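Local coordinates for aerotolerance-related membrane protein (Bacteroides fragilis, PDB 4JDU) that binds calcium through a von Willebrand factor A domain of a membrane protein that is probably involved in oxygen tolerance, at residues A[115-127]-A[170-184]. The protein carries 6 engineered substitutions. Sequence-based numbering, arbitrary orientation. Where two conformers were deposited one is given.
Engineered in segment 115-127: Ala127 (natural residue Glu).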
ATOM      1  N   ILE A 115      -0.887  -0.917   0.641  1.00 11.91           N
ATOM      2  CA  ILE A 115      -1.803   0.222   0.750  1.00 12.51           C
ATOM      3  C   ILE A 115      -2.117   0.740  -0.652  1.00 12.76           C
ATOM      4  O   ILE A 115      -1.241   1.225  -1.365  1.00 13.85           O
ATOM      5  CB  ILE A 115      -1.216   1.329   1.646  1.00 14.05           C
ATOM      6  CG1 ILE A 115      -0.734   0.702   2.960  1.00 18.03           C
ATOM      7  CG2 ILE A 115      -2.243   2.408   1.914  1.00 17.54           C
ATOM      8  CD1 ILE A 115      -0.163   1.679   3.947  1.00 19.08           C
ATOM      9  N   THR A 116      -3.377   0.610  -1.059  1.00 14.34           N
ATOM     10  CA  THR A 116      -3.724   0.747  -2.466  1.00 13.66           C
ATOM     11  C   THR A 116      -5.217   0.972  -2.630  1.00 13.86           C
ATOM     12  O   THR A 116      -5.987   0.693  -1.718  1.00 16.20           O
ATOM     13  CB  THR A 116      -3.314  -0.544  -3.244  1.00 13.74           C
ATOM     14  OG1 THR A 116      -3.590  -0.395  -4.640  1.00 14.29           O
ATOM     15  CG2 THR A 116      -4.062  -1.786  -2.706  1.00 14.32           C
ATOM     16  N   ASP A 117      -5.627   1.465  -3.796  1.00 15.00           N
ATOM     17  CA  ASP A 117      -7.048   1.515  -4.129  1.00 16.69           C
ATOM     18  C   ASP A 117      -7.459   0.224  -4.842  1.00 17.53           C
ATOM     19  O   ASP A 117      -8.627   0.041  -5.212  1.00 21.19           O
ATOM     20  CB  ASP A 117      -7.383   2.763  -4.951  1.00 18.09           C
ATOM     21  CG  ASP A 117      -6.513   2.914  -6.187  1.00 18.61           C
ATOM     22  OD1 ASP A 117      -6.033   1.886  -6.722  1.00 19.05           O
ATOM     23  OD2 ASP A 117      -6.328   4.065  -6.630  1.00 19.03           O
ATOM     24  N   GLY A 118      -6.486  -0.656  -5.042  1.00 19.34           N
ATOM     25  CA  GLY A 118      -6.759  -1.989  -5.548  1.00 25.36           C
ATOM     26  C   GLY A 118      -7.124  -2.025  -7.012  1.00 28.31           C
ATOM     27  O   GLY A 118      -7.435  -3.094  -7.548  1.00 34.48           O
ATOM     28  N   GLU A 119      -7.108  -0.870  -7.670  1.00 27.36           N
ATOM     29  CA  GLU A 119      -7.337  -0.822  -9.107  1.00 35.46           C
ATOM     30  C   GLU A 119      -6.177  -1.483  -9.822  1.00 44.02           C
ATOM     31  O   GLU A 119      -5.438  -0.822 -10.556  1.00 35.25           O
ATOM     32  CB  GLU A 119      -7.452   0.617  -9.590  1.00 38.02           C
ATOM     33  CG  GLU A 119      -8.803   1.228  -9.359  1.00 44.79           C
ATOM     34  CD  GLU A 119      -9.214   2.158 -10.479  1.00 47.09           C
ATOM     35  OE1 GLU A 119     -10.434   2.322 -10.693  1.00 50.53           O
ATOM     36  OE2 GLU A 119      -8.318   2.732 -11.139  1.00 46.71           O
ATOM     37  N   ASN A 120      -6.012  -2.782  -9.587  1.00 52.47           N
ATOM     38  CA  ASN A 120      -4.938  -3.545 -10.195  1.00 52.84           C
ATOM     39  C   ASN A 120      -5.188  -3.659 -11.686  1.00 53.79           C
ATOM     40  O   ASN A 120      -6.331  -3.791 -12.126  1.00 56.41           O
ATOM     41  CB  ASN A 120      -4.849  -4.937  -9.566  1.00 54.56           C
ATOM     42  CG  ASN A 120      -3.559  -5.659  -9.921  1.00 60.86           C
ATOM     43  OD1 ASN A 120      -2.541  -5.029 -10.206  1.00 62.57           O
ATOM     44  ND2 ASN A 120      -3.596  -6.988  -9.897  1.00 64.28           N
ATOM     45  N   HIS A 121      -4.116  -3.599 -12.463  1.00 51.12           N
ATOM     46  CA  HIS A 121      -4.180  -3.671 -13.921  0.51 53.01           C
ATOM     47  C   HIS A 121      -3.613  -5.006 -14.397  1.00 55.98           C
ATOM     48  O   HIS A 121      -4.175  -5.682 -15.260  1.00 60.48           O
ATOM     49  CB  HIS A 121      -3.351  -2.533 -14.520  0.51 52.13           C
ATOM     50  CG  HIS A 121      -3.772  -2.129 -15.896  0.51 55.06           C
ATOM     51  ND1 HIS A 121      -5.088  -1.873 -16.228  0.51 56.75           N
ATOM     52  CD2 HIS A 121      -3.056  -1.915 -17.027  0.51 56.11           C
ATOM     53  CE1 HIS A 121      -5.163  -1.528 -17.496  0.51 59.17           C
ATOM     54  NE2 HIS A 121      -3.942  -1.545 -18.008  0.51 59.41           N
ATOM     55  N   GLU A 122      -2.466  -5.362 -13.826  1.00 54.93           N
ATOM     56  CA  GLU A 122      -1.781  -6.603 -14.169  1.00 57.21           C
ATOM     57  C   GLU A 122      -2.366  -7.784 -13.396  1.00 56.88           C
ATOM     58  O   GLU A 122      -3.082  -7.602 -12.413  1.00 61.50           O
ATOM     59  CB  GLU A 122      -0.287  -6.478 -13.869  1.00 56.39           C
ATOM     60  CG  GLU A 122       0.389  -5.309 -14.568  1.00 55.82           C
ATOM     61  N   GLY A 123      -2.067  -8.996 -13.848  1.00 53.77           N
ATOM     62  CA  GLY A 123      -2.484 -10.183 -13.126  1.00 52.30           C
ATOM     63  C   GLY A 123      -1.397 -10.643 -12.175  1.00 51.42           C
ATOM     64  O   GLY A 123      -0.257 -10.181 -12.258  1.00 51.57           O
ATOM     65  N   GLY A 124      -1.742 -11.536 -11.254  1.00 42.95           N
ATOM     66  CA  GLY A 124      -0.740 -12.143 -10.395  1.00 36.50           C
ATOM     67  C   GLY A 124      -0.631 -11.628  -8.970  1.00 29.74           C
ATOM     68  O   GLY A 124       0.196 -12.114  -8.203  1.00 28.07           O
ATOM     69  N   ALA A 125      -1.455 -10.654  -8.600  1.00 24.41           N
ATOM     70  CA  ALA A 125      -1.449 -10.161  -7.226  1.00 20.60           C
ATOM     71  C   ALA A 125      -1.897 -11.244  -6.244  1.00 21.46           C
ATOM     72  O   ALA A 125      -1.285 -11.428  -5.189  1.00 20.82           O
ATOM     73  CB  ALA A 125      -2.324  -8.925  -7.094  1.00 25.95           C
ATOM     74  N   VAL A 126      -2.966 -11.956  -6.592  1.00 21.78           N
ATOM     75  CA  VAL A 126      -3.465 -13.025  -5.734  1.00 21.66           C
ATOM     76  C   VAL A 126      -2.427 -14.147  -5.615  1.00 23.81           C
ATOM     77  O   VAL A 126      -2.149 -14.627  -4.509  1.00 22.76           O
ATOM     78  CB  VAL A 126      -4.834 -13.557  -6.233  1.00 22.85           C
ATOM     79  CG1 VAL A 126      -5.290 -14.728  -5.402  1.00 26.58           C
ATOM     80  CG2 VAL A 126      -5.884 -12.453  -6.189  1.00 22.87           C
ATOM     81  N   ALA A 127      -1.835 -14.534  -6.747  1.00 23.51           N
ATOM     82  CA  ALA A 127      -0.793 -15.563  -6.772  1.00 22.55           C
ATOM     83  C   ALA A 127       0.419 -15.137  -5.942  1.00 21.02           C
ATOM     84  O   ALA A 127       1.026 -15.960  -5.251  1.00 24.04           O
ATOM     85  CB  ALA A 127      -0.380 -15.863  -8.208  1.00 25.81           C
ATOM     86  N   VAL A 170     -12.511   7.738 -14.320  1.00 20.47           N
ATOM     87  CA  VAL A 170     -13.059   7.567 -12.986  1.00 17.63           C
ATOM     88  C   VAL A 170     -12.418   6.339 -12.366  1.00 19.00           C
ATOM     89  O   VAL A 170     -12.444   5.251 -12.949  1.00 23.27           O
ATOM     90  CB  VAL A 170     -14.591   7.396 -13.025  1.00 23.16           C
ATOM     91  CG1 VAL A 170     -15.127   7.105 -11.635  1.00 23.84           C
ATOM     92  CG2 VAL A 170     -15.240   8.646 -13.605  1.00 26.51           C
ATOM     93  N   THR A 171     -11.827   6.529 -11.196  1.00 16.67           N
ATOM     94  CA  THR A 171     -11.183   5.442 -10.468  1.00 15.83           C
ATOM     95  C   THR A 171     -11.981   5.075  -9.227  1.00 19.04           C
ATOM     96  O   THR A 171     -12.458   5.953  -8.514  1.00 18.33           O
ATOM     97  CB  THR A 171      -9.732   5.795 -10.077  1.00 14.92           C
ATOM     98  OG1 THR A 171      -9.224   4.772  -9.214  1.00 18.44           O
ATOM     99  CG2 THR A 171      -9.647   7.157  -9.361  1.00 18.08           C
ATOM    100  N   ARG A 172     -12.120   3.773  -8.986  1.00 17.88           N
ATOM    101  CA  ARG A 172     -12.920   3.263  -7.879  1.00 19.63           C
ATOM    102  C   ARG A 172     -12.094   2.327  -7.009  1.00 20.65           C
ATOM    103  O   ARG A 172     -11.246   1.587  -7.509  1.00 23.30           O
ATOM    104  CB  ARG A 172     -14.127   2.488  -8.425  1.00 18.87           C
ATOM    105  CG  ARG A 172     -15.095   3.315  -9.241  1.00 19.68           C
ATOM    106  CD  ARG A 172     -16.184   2.472  -9.909  1.00 24.62           C
ATOM    107  NE  ARG A 172     -17.073   3.314 -10.703  1.00 27.63           N
ATOM    108  CZ  ARG A 172     -16.802   3.725 -11.939  1.00 27.76           C
ATOM    109  NH1 ARG A 172     -15.665   3.366 -12.525  1.00 27.17           N
ATOM    110  NH2 ARG A 172     -17.653   4.500 -12.590  1.00 31.35           N
ATOM    111  N   LEU A 173     -12.342   2.354  -5.705  1.00 19.36           N
ATOM    112  CA  LEU A 173     -11.785   1.328  -4.825  1.00 16.54           C
ATOM    113  C   LEU A 173     -12.285  -0.026  -5.299  1.00 20.35           C
ATOM    114  O   LEU A 173     -13.492  -0.223  -5.467  1.00 21.33           O
ATOM    115  CB  LEU A 173     -12.238   1.558  -3.385  1.00 18.63           C
ATOM    116  CG  LEU A 173     -11.846   0.442  -2.405  1.00 17.07           C
ATOM    117  CD1 LEU A 173     -10.387   0.541  -2.035  1.00 21.46           C
ATOM    118  CD2 LEU A 173     -12.714   0.515  -1.163  1.00 22.57           C
ATOM    119  N   ASN A 174     -11.357  -0.948  -5.543  1.00 18.36           N
ATOM    120  CA  ASN A 174     -11.713  -2.311  -5.922  1.00 21.77           C
ATOM    121  C   ASN A 174     -11.653  -3.201  -4.700  1.00 22.26           C
ATOM    122  O   ASN A 174     -10.653  -3.881  -4.453  1.00 22.40           O
ATOM    123  CB  ASN A 174     -10.775  -2.838  -7.010  1.00 21.85           C
ATOM    124  CG  ASN A 174     -11.241  -4.174  -7.585  1.00 31.08           C
ATOM    125  OD1 ASN A 174     -11.972  -4.928  -6.938  1.00 27.07           O
ATOM    126  ND2 ASN A 174     -10.813  -4.472  -8.805  1.00 40.81           N
ATOM    127  N   GLU A 175     -12.730  -3.209  -3.933  1.00 18.59           N
ATOM    128  CA  GLU A 175     -12.720  -3.892  -2.653  1.00 18.44           C
ATOM    129  C   GLU A 175     -12.601  -5.398  -2.807  1.00 18.60           C
ATOM    130  O   GLU A 175     -11.874  -6.033  -2.041  1.00 18.63           O
ATOM    131  CB  GLU A 175     -13.981  -3.535  -1.875  1.00 22.97           C
ATOM    132  CG  GLU A 175     -13.912  -3.851  -0.391  1.00 28.32           C
ATOM    133  CD  GLU A 175     -14.711  -2.849   0.422  1.00 28.04           C
ATOM    134  OE1 GLU A 175     -15.958  -2.877   0.342  1.00 40.21           O
ATOM    135  OE2 GLU A 175     -14.085  -2.019   1.115  1.00 27.42           O
ATOM    136  N   ALA A 176     -13.313  -5.973  -3.774  1.00 20.88           N
ATOM    137  CA  ALA A 176     -13.285  -7.420  -3.963  1.00 23.35           C
ATOM    138  C   ALA A 176     -11.863  -7.916  -4.175  1.00 21.93           C
ATOM    139  O   ALA A 176     -11.454  -8.915  -3.573  1.00 21.83           O
ATOM    140  CB  ALA A 176     -14.180  -7.829  -5.132  1.00 24.97           C
HETATM  141  N   MSE A 177     -11.114  -7.211  -5.019  1.00 20.58           N
HETATM  142  CA  MSE A 177      -9.723  -7.568  -5.297  1.00 26.50           C
HETATM  143  C   MSE A 177      -8.876  -7.468  -4.034  1.00 23.60           C
HETATM  144  O   MSE A 177      -8.103  -8.376  -3.732  1.00 23.07           O
HETATM  145  CB  MSE A 177      -9.145  -6.682  -6.411  1.00 30.27           C
HETATM  146  CG  MSE A 177      -7.628  -6.794  -6.632  1.00 37.11           C
HETATM  147 SE   MSE A 177      -6.948  -8.574  -7.084  0.41 38.47          SE
HETATM  148  CE  MSE A 177      -8.052  -9.012  -8.638  1.00 31.79           C
ATOM    149  N   CYS A 178      -9.020  -6.380  -3.286  1.00 18.93           N
ATOM    150  CA  CYS A 178      -8.230  -6.210  -2.072  1.00 19.18           C
ATOM    151  C   CYS A 178      -8.549  -7.308  -1.060  1.00 19.18           C
ATOM    152  O   CYS A 178      -7.655  -7.831  -0.390  1.00 16.34           O
ATOM    153  CB  CYS A 178      -8.505  -4.850  -1.432  1.00 19.34           C
ATOM    154  SG  CYS A 178      -7.935  -3.374  -2.326  1.00 25.20           S
ATOM    155  N   GLN A 179      -9.825  -7.656  -0.940  1.00 17.89           N
ATOM    156  CA  GLN A 179     -10.231  -8.685   0.007  1.00 18.38           C
ATOM    157  C   GLN A 179      -9.656 -10.045  -0.369  1.00 19.78           C
ATOM    158  O   GLN A 179      -9.246 -10.819   0.504  1.00 18.88           O
ATOM    159  CB  GLN A 179     -11.755  -8.743   0.113  1.00 19.31           C
ATOM    160  CG  GLN A 179     -12.364  -7.507   0.793  1.00 22.86           C
ATOM    161  CD  GLN A 179     -13.874  -7.449   0.659  1.00 31.10           C
ATOM    162  OE1 GLN A 179     -14.442  -7.964  -0.303  1.00 35.27           O
ATOM    163  NE2 GLN A 179     -14.531  -6.809   1.619  1.00 36.92           N
ATOM    164  N   GLU A 180      -9.601 -10.340  -1.664  1.00 17.55           N
ATOM    165  CA  GLU A 180      -9.105 -11.644  -2.081  1.00 20.41           C
ATOM    166  C   GLU A 180      -7.596 -11.731  -1.830  1.00 21.10           C
ATOM    167  O   GLU A 180      -7.080 -12.776  -1.420  1.00 19.90           O
ATOM    168  CB  GLU A 180      -9.444 -11.916  -3.547  1.00 21.18           C
ATOM    169  CG  GLU A 180      -9.204 -13.362  -3.959  1.00 20.98           C
ATOM    170  CD  GLU A 180      -9.391 -13.593  -5.445  1.00 24.20           C
ATOM    171  OE1 GLU A 180      -9.622 -12.605  -6.176  1.00 27.82           O
ATOM    172  OE2 GLU A 180      -9.290 -14.764  -5.875  1.00 26.73           O
ATOM    173  N   ILE A 181      -6.897 -10.633  -2.070  1.00 17.45           N
ATOM    174  CA  ILE A 181      -5.454 -10.582  -1.818  1.00 18.56           C
ATOM    175  C   ILE A 181      -5.145 -10.836  -0.347  1.00 18.25           C
ATOM    176  O   ILE A 181      -4.286 -11.663  -0.022  1.00 15.38           O
ATOM    177  CB  ILE A 181      -4.844  -9.248  -2.280  1.00 16.47           C
ATOM    178  CG1 ILE A 181      -4.917  -9.144  -3.809  1.00 19.62           C
ATOM    179  CG2 ILE A 181      -3.394  -9.115  -1.804  1.00 18.67           C
ATOM    180  CD1 ILE A 181      -4.661  -7.737  -4.347  1.00 24.04           C
ATOM    181  N   ALA A 182      -5.867 -10.165   0.543  1.00 15.96           N
ATOM    182  CA  ALA A 182      -5.654 -10.363   1.973  1.00 17.55           C
ATOM    183  C   ALA A 182      -6.014 -11.779   2.397  1.00 17.83           C
ATOM    184  O   ALA A 182      -5.308 -12.385   3.214  1.00 18.22           O
ATOM    185  CB  ALA A 182      -6.453  -9.348   2.782  1.00 17.82           C
ATOM    186  N   LYS A 183      -7.113 -12.316   1.862  1.00 16.62           N
ATOM    187  CA  LYS A 183      -7.518 -13.682   2.184  1.00 18.98           C
ATOM    188  C   LYS A 183      -6.416 -14.668   1.810  1.00 18.62           C
ATOM    189  O   LYS A 183      -5.988 -15.487   2.638  1.00 20.21           O
ATOM    190  CB  LYS A 183      -8.818 -14.043   1.461  1.00 19.45           C
ATOM    191  CG  LYS A 183      -9.127 -15.541   1.491  1.00 23.69           C
ATOM    192  CD  LYS A 183     -10.239 -15.891   0.509  1.00 29.11           C
ATOM    193  CE  LYS A 183     -10.457 -17.394   0.438  1.00 36.67           C
ATOM    194  NZ  LYS A 183     -11.524 -17.729  -0.547  1.00 39.16           N
ATOM    195  N   GLU A 184      -5.940 -14.584   0.572  1.00 18.81           N
ATOM    196  CA  GLU A 184      -4.937 -15.532   0.114  1.00 19.01           C
ATOM    197  C   GLU A 184      -3.593 -15.272   0.776  1.00 21.13           C
ATOM    198  O   GLU A 184      -2.756 -16.170   0.839  1.00 21.76           O
ATOM    199  CB  GLU A 184      -4.814 -15.506  -1.412  1.00 18.24           C
ATOM    200  CG  GLU A 184      -6.066 -15.999  -2.139  1.00 23.23           C
ATOM    201  CD  GLU A 184      -6.455 -17.431  -1.816  1.00 29.10           C
ATOM    202  OE1 GLU A 184      -7.643 -17.769  -2.010  1.00 38.02           O
ATOM    203  OE2 GLU A 184      -5.587 -18.227  -1.390  1.00 33.23           O
TER
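Glu119 offers OE1 to the backbone N of Arg172 at 2.8 Å, yet the amide arrives from above the carboxylate plane, 53° out of it, while Thr171 OG1 lies 2.9 Å from Glu119 OE2. Glu119 starts out turned aside from segment 170-184; a chain of glutamate length, bent at chi2 (-144°), brings its carboxylate back to Thr171 and Arg172. Beside it, Asp117 O accepts from Asn174 N in a nearly straight bond of 2.9 Å. Asn174 caps helix 175-184, its short amide receiving Met177 N on OD1. Gly118 CA passes 3.7 Å from Cys178 SG, so close that a CB would collide with the sulfur; its positive phi also fits glycine. Further along, Val126 is a knob among Met177, Glu180, Ile181 and Glu184. With CG1 anti to its backbone N (chi1 176°), its branches diverge: CG1 meets Glu184 CG at 3.6 Å; CG2 meets Glu180 OE1 at 3.7 Å, then the selenium of Met177, a selenomethionine. Asp117, a calcium-binding residue in this protein though not a ligand here, turns OD2 to Ser20 and Arg30, and its OD1 closes an Asx turn with Glu119 N. One backbone bond and one carboxylate bond thus tie this vWA metal-site loop to the start of helix 175-184 and the residues before it, with apolar contacts beyond.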